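Local coordinates for protein RNA-dependent RNA Polymerase (Bombyx mori cytoplasmic polyhedrosis virus, PDB 6TZ0) that catalyses RNA-templated RNA synthesis, making fully conservative plus strands during transcription and complementary minus strands during genome replication inside the assembled core, at residues E403-V408 against Q509-L513; S670-T674 against E684-G688. All blocks are in the same frame, centred on the assembly; numbering follows the deposited sequence.

Contact 1 (E403-V408 against Q509-L513)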
loop_
_atom_site.group_PDB
_atom_site.type_symbol
_atom_site.label_atom_id
_atom_site.label_comp_id
_atom_site.label_asym_id
_atom_site.label_seq_id
_atom_site.Cartn_x
_atom_site.Cartn_y
_atom_site.Cartn_z
ATOM N N GLU A 403 21.623 16.715 8.242
ATOM C CA GLU A 403 22.010 15.965 7.053
ATOM C C GLU A 403 20.811 15.671 6.158
ATOM O O GLU A 403 20.904 15.792 4.929
ATOM C CB GLU A 403 22.698 14.668 7.471
ATOM C CG GLU A 403 23.155 13.801 6.322
ATOM C CD GLU A 403 24.301 14.402 5.539
ATOM O OE1 GLU A 403 25.089 15.178 6.124
ATOM O OE2 GLU A 403 24.416 14.095 4.334
ATOM N N ILE A 404 19.670 15.308 6.758
ATOM C CA ILE A 404 18.462 15.045 5.982
ATOM C C ILE A 404 17.958 16.323 5.321
ATOM O O ILE A 404 17.522 16.296 4.167
ATOM C CB ILE A 404 17.387 14.377 6.864
ATOM C CG1 ILE A 404 17.816 12.968 7.242
ATOM C CG2 ILE A 404 16.071 14.239 6.147
ATOM C CD1 ILE A 404 16.934 12.324 8.267
ATOM N N ALA A 405 18.069 17.468 6.003
ATOM C CA ALA A 405 17.638 18.723 5.391
ATOM C C ALA A 405 18.546 19.134 4.241
ATOM O O ALA A 405 18.060 19.639 3.219
ATOM C CB ALA A 405 17.574 19.825 6.443
ATOM N N LYS A 406 19.852 18.884 4.375
ATOM C CA LYS A 406 20.782 19.092 3.271
ATOM C C LYS A 406 20.448 18.195 2.084
ATOM O O LYS A 406 20.580 18.614 0.930
ATOM C CB LYS A 406 22.209 18.849 3.767
ATOM C CG LYS A 406 23.335 19.157 2.785
ATOM C CD LYS A 406 23.883 17.899 2.117
ATOM C CE LYS A 406 25.054 18.224 1.213
ATOM N NZ LYS A 406 25.570 17.013 0.522
ATOM N N ARG A 407 20.008 16.963 2.347
ATOM C CA ARG A 407 19.625 16.069 1.256
ATOM C C ARG A 407 18.313 16.497 0.605
ATOM O O ARG A 407 18.146 16.361 -0.611
ATOM C CB ARG A 407 19.521 14.637 1.771
ATOM C CG ARG A 407 20.850 14.004 2.083
ATOM C CD ARG A 407 20.663 12.619 2.656
ATOM N NE ARG A 407 21.945 12.016 2.994
ATOM C CZ ARG A 407 22.645 11.251 2.168
ATOM N NH1 ARG A 407 22.174 10.983 0.961
ATOM N NH2 ARG A 407 23.808 10.745 2.547
ATOM N N VAL A 408 17.370 17.003 1.402
ATOM C CA VAL A 408 16.063 17.414 0.896
ATOM C C VAL A 408 16.180 18.674 0.043
ATOM O O VAL A 408 15.444 18.837 -0.939
ATOM C CB VAL A 408 15.091 17.565 2.090
ATOM C CG1 VAL A 408 13.830 18.326 1.745
ATOM C CG2 VAL A 408 14.673 16.198 2.580
ATOM N N GLN A 509 14.865 9.693 3.696
ATOM C CA GLN A 509 16.286 9.984 3.597
ATOM C C GLN A 509 17.104 9.338 4.703
ATOM O O GLN A 509 18.324 9.222 4.556
ATOM C CB GLN A 509 16.515 11.491 3.615
ATOM C CG GLN A 509 15.796 12.239 2.523
ATOM C CD GLN A 509 16.213 11.819 1.137
ATOM O OE1 GLN A 509 17.384 11.556 0.875
ATOM N NE2 GLN A 509 15.249 11.756 0.232
ATOM N N ILE A 510 16.474 8.900 5.797
ATOM C CA ILE A 510 17.221 8.328 6.915
ATOM C C ILE A 510 17.682 6.906 6.628
ATOM O O ILE A 510 18.558 6.393 7.332
ATOM C CB ILE A 510 16.368 8.412 8.199
ATOM C CG1 ILE A 510 17.239 8.353 9.458
ATOM C CG2 ILE A 510 15.354 7.296 8.249
ATOM C CD1 ILE A 510 16.539 8.752 10.723
ATOM N N TYR A 511 17.148 6.264 5.584
ATOM C CA TYR A 511 17.612 4.930 5.224
ATOM C C TYR A 511 19.030 4.940 4.680
ATOM O O TYR A 511 19.721 3.923 4.767
ATOM C CB TYR A 511 16.711 4.286 4.176
ATOM C CG TYR A 511 15.281 4.077 4.587
ATOM C CD1 TYR A 511 14.966 3.251 5.644
ATOM C CD2 TYR A 511 14.242 4.614 3.848
ATOM C CE1 TYR A 511 13.662 3.030 6.007
ATOM C CE2 TYR A 511 12.932 4.390 4.200
ATOM C CZ TYR A 511 12.652 3.598 5.284
ATOM O OH TYR A 511 11.356 3.361 5.648
ATOM N N ASP A 512 19.474 6.057 4.123
ATOM C CA ASP A 512 20.826 6.191 3.611
ATOM C C ASP A 512 21.819 6.618 4.678
ATOM O O ASP A 512 22.982 6.870 4.357
ATOM C CB ASP A 512 20.851 7.197 2.464
ATOM C CG ASP A 512 20.068 6.724 1.266
ATOM O OD1 ASP A 512 19.970 5.496 1.065
ATOM O OD2 ASP A 512 19.543 7.580 0.526
ATOM N N LEU A 513 21.392 6.710 5.932
ATOM C CA LEU A 513 22.239 7.206 6.999
ATOM C C LEU A 513 22.457 6.194 8.108
ATOM O O LEU A 513 23.249 6.458 9.016
ATOM C CB LEU A 513 21.636 8.483 7.592
ATOM C CG LEU A 513 21.456 9.651 6.630
ATOM C CD1 LEU A 513 20.795 10.781 7.359
ATOM C CD2 LEU A 513 22.780 10.088 6.063
#
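A helix can meet an irregular turn through side chains alone, as where Gln509-Leu513 rests on helix 401-409. Gln509 makes the closest backbone approach, with its CA 6.0 Å from the CA of Ile404. Its aliphatic stem lies along the helix: Gln509 CB is 3.8 Å from Ile404 CG2 and Gln509 CG is 4.1 Å from Val408 CG2, while NE2 makes a weak hydrogen bond with Thr505 O. Ile510 follows, its CB 4.0 Å from Ile404 CD1. Both segments belong to the central polymerase domain, and the helix presents residues spaced by four, Ile404 with Val408 and Glu403 with Arg407, so that one face meets the turn that follows helix 501-508. Asp512 sets its CB 4.3 Å from Arg407 NH1, over one face of the guanidinium; its OD2 is also 4.3 Å from that NH1, well out of the guanidinium plane, so only charges attract. The backbone then closes through Leu513 N to Ile510 O (3.2 Å), bringing Leu513 inward: CD1 packs 3.7 Å from Ile404 CG1, and CD2 reaches both Glu403 CG and Arg407 NE at 3.7 Å. Arg407 NE also forms a salt bridge with Glu403 OE2 (3.5 Å), one turn back along the helix.

Contact 2 (S670-T674 against E684-G688); sequences SCLTT and EIFQG
A classic beta bulge interrupts this antiparallel hairpin: Thr673 and Thr674 face Ile685. Strands 672-674 and 684-687 splay, their N-to-C directions 132° apart and their axes 4.6 Å at closest. Leu672 and Phe686 form a non-hydrogen-bonded pair, CA to CA 4.4 Å. Thr673 adopts -94°/-62° and Thr674 -137°/155°, the phi/psi signature of the bulge. Ile685 O accepts twice, from Thr673 N at 2.9 Å and, with chi1 at p, from Thr673 OG1 at 2.8 Å; Ile685 N donates to Thr674 O at 3.2 Å. Gln687 N donates to Cys671 O at 2.8 Å, and Phe686 CA gives Cys671 O a CA-H...O contact at 3.4 Å. Cys671 N has a weak hydrogen bond to His696 ND1, Gln687 NE2 one to Arg539 O. Phe686 (chi1 m) meets Cys671 SG obliquely, ring centroid to sulfur 4.7 Å, its CE1 3.8 Å from Leu672 CD1. The hairpin is polymerase motif C, with metal-binding Asp680 and Asp681 near its tip. Glu684 and Phe686 bond backbone to backbone with Ser544 and Leu542 of strand 541-548; helix 644-665 packs on Leu672 and Glu684, helix 690-705 on Leu672 and Phe686, and Trp535 of helix 530-535 on Thr673, Thr674, Ile685 and Gln687.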
loop_
_atom_site.group_PDB
_atom_site.type_symbol
_atom_site.label_atom_id
_atom_site.label_comp_id
_atom_site.label_asym_id
_atom_site.label_seq_id
_atom_site.Cartn_x
_atom_site.Cartn_y
_atom_site.Cartn_z
ATOM N N SER A 670 24.994 -1.259 26.885
ATOM C CA SER A 670 24.181 -1.797 25.814
ATOM C C SER A 670 24.836 -3.073 25.322
ATOM O O SER A 670 26.056 -3.135 25.160
ATOM C CB SER A 670 24.033 -0.818 24.659
ATOM O OG SER A 670 25.237 -0.690 23.936
ATOM N N CYS A 671 24.022 -4.096 25.106
ATOM C CA CYS A 671 24.487 -5.335 24.508
ATOM C C CYS A 671 23.919 -5.527 23.111
ATOM O O CYS A 671 24.112 -6.587 22.510
ATOM C CB CYS A 671 24.125 -6.508 25.414
ATOM S SG CYS A 671 22.377 -6.640 25.666
ATOM N N LEU A 672 23.258 -4.509 22.574
ATOM C CA LEU A 672 22.557 -4.598 21.302
ATOM C C LEU A 672 23.559 -4.533 20.160
ATOM O O LEU A 672 24.344 -3.585 20.071
ATOM C CB LEU A 672 21.538 -3.466 21.201
ATOM C CG LEU A 672 20.464 -3.415 20.116
ATOM C CD1 LEU A 672 19.250 -2.749 20.693
ATOM C CD2 LEU A 672 20.914 -2.632 18.913
ATOM N N THR A 673 23.519 -5.527 19.280
ATOM C CA THR A 673 24.433 -5.568 18.148
ATOM C C THR A 673 23.825 -4.947 16.894
ATOM O O THR A 673 24.342 -3.955 16.375
ATOM C CB THR A 673 24.843 -7.010 17.873
ATOM O OG1 THR A 673 23.678 -7.756 17.532
ATOM C CG2 THR A 673 25.456 -7.614 19.103
ATOM N N THR A 674 22.734 -5.525 16.391
ATOM C CA THR A 674 22.030 -4.992 15.233
ATOM C C THR A 674 20.531 -5.059 15.479
ATOM O O THR A 674 20.045 -5.870 16.268
ATOM C CB THR A 674 22.342 -5.752 13.924
ATOM O OG1 THR A 674 22.024 -7.138 14.071
ATOM C CG2 THR A 674 23.797 -5.601 13.488
ATOM N N GLU A 684 15.649 -7.842 16.898
ATOM C CA GLU A 684 16.707 -7.400 17.795
ATOM C C GLU A 684 17.665 -8.542 18.093
ATOM O O GLU A 684 17.244 -9.669 18.359
ATOM C CB GLU A 684 16.117 -6.871 19.098
ATOM C CG GLU A 684 15.303 -5.619 18.921
ATOM C CD GLU A 684 14.629 -5.194 20.196
ATOM O OE1 GLU A 684 14.654 -5.971 21.170
ATOM O OE2 GLU A 684 14.073 -4.079 20.236
ATOM N N ILE A 685 18.959 -8.244 18.054
ATOM C CA ILE A 685 20.005 -9.208 18.375
ATOM C C ILE A 685 20.873 -8.615 19.476
ATOM O O ILE A 685 21.490 -7.561 19.287
ATOM C CB ILE A 685 20.846 -9.567 17.143
ATOM C CG1 ILE A 685 19.978 -10.233 16.079
ATOM C CG2 ILE A 685 21.940 -10.521 17.520
ATOM C CD1 ILE A 685 20.638 -10.344 14.744
ATOM N N PHE A 686 20.920 -9.291 20.619
ATOM C CA PHE A 686 21.717 -8.882 21.768
ATOM C C PHE A 686 22.841 -9.887 21.971
ATOM O O PHE A 686 22.654 -11.080 21.736
ATOM C CB PHE A 686 20.858 -8.828 23.031
ATOM C CG PHE A 686 19.691 -7.905 22.934
ATOM C CD1 PHE A 686 19.845 -6.543 23.120
ATOM C CD2 PHE A 686 18.432 -8.400 22.659
ATOM C CE1 PHE A 686 18.764 -5.696 23.029
ATOM C CE2 PHE A 686 17.348 -7.559 22.573
ATOM C CZ PHE A 686 17.518 -6.205 22.761
ATOM N N GLN A 687 24.002 -9.422 22.420
ATOM C CA GLN A 687 25.112 -10.326 22.701
ATOM C C GLN A 687 25.783 -9.947 24.011
ATOM O O GLN A 687 26.160 -8.790 24.206
ATOM C CB GLN A 687 26.143 -10.322 21.569
ATOM C CG GLN A 687 27.219 -11.379 21.722
ATOM C CD GLN A 687 28.163 -11.449 20.546
ATOM O OE1 GLN A 687 28.119 -10.612 19.651
ATOM N NE2 GLN A 687 29.002 -12.475 20.523
ATOM N N GLY A 688 25.953 -10.931 24.891
ATOM C CA GLY A 688 26.616 -10.722 26.161
ATOM C C GLY A 688 26.288 -11.805 27.163
ATOM O O GLY A 688 26.228 -12.982 26.804
#

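How the contacts relate
Contacts at different distances from a catalytic centre can pack on one helix. The centres of contacts 1 and 2 are 26 Å apart, and their nearest atoms about 13 Å, yet both pack on helix 644-665: Ile510 meets Val650 and Gln653, and one to two turns further along Leu672 and Glu684 meet Val656. Contact 1 closes before contact 2 opens, all within the central polymerase domain. Contact 1 is remote from the known binding sites. Contact 2 is close to the metal centre: the Glu684 side chain is about 9 Å from that of Val548 and about 10 Å from that of Asp681, both magnesium-binding residues, although no magnesium is bound to this chain in the model.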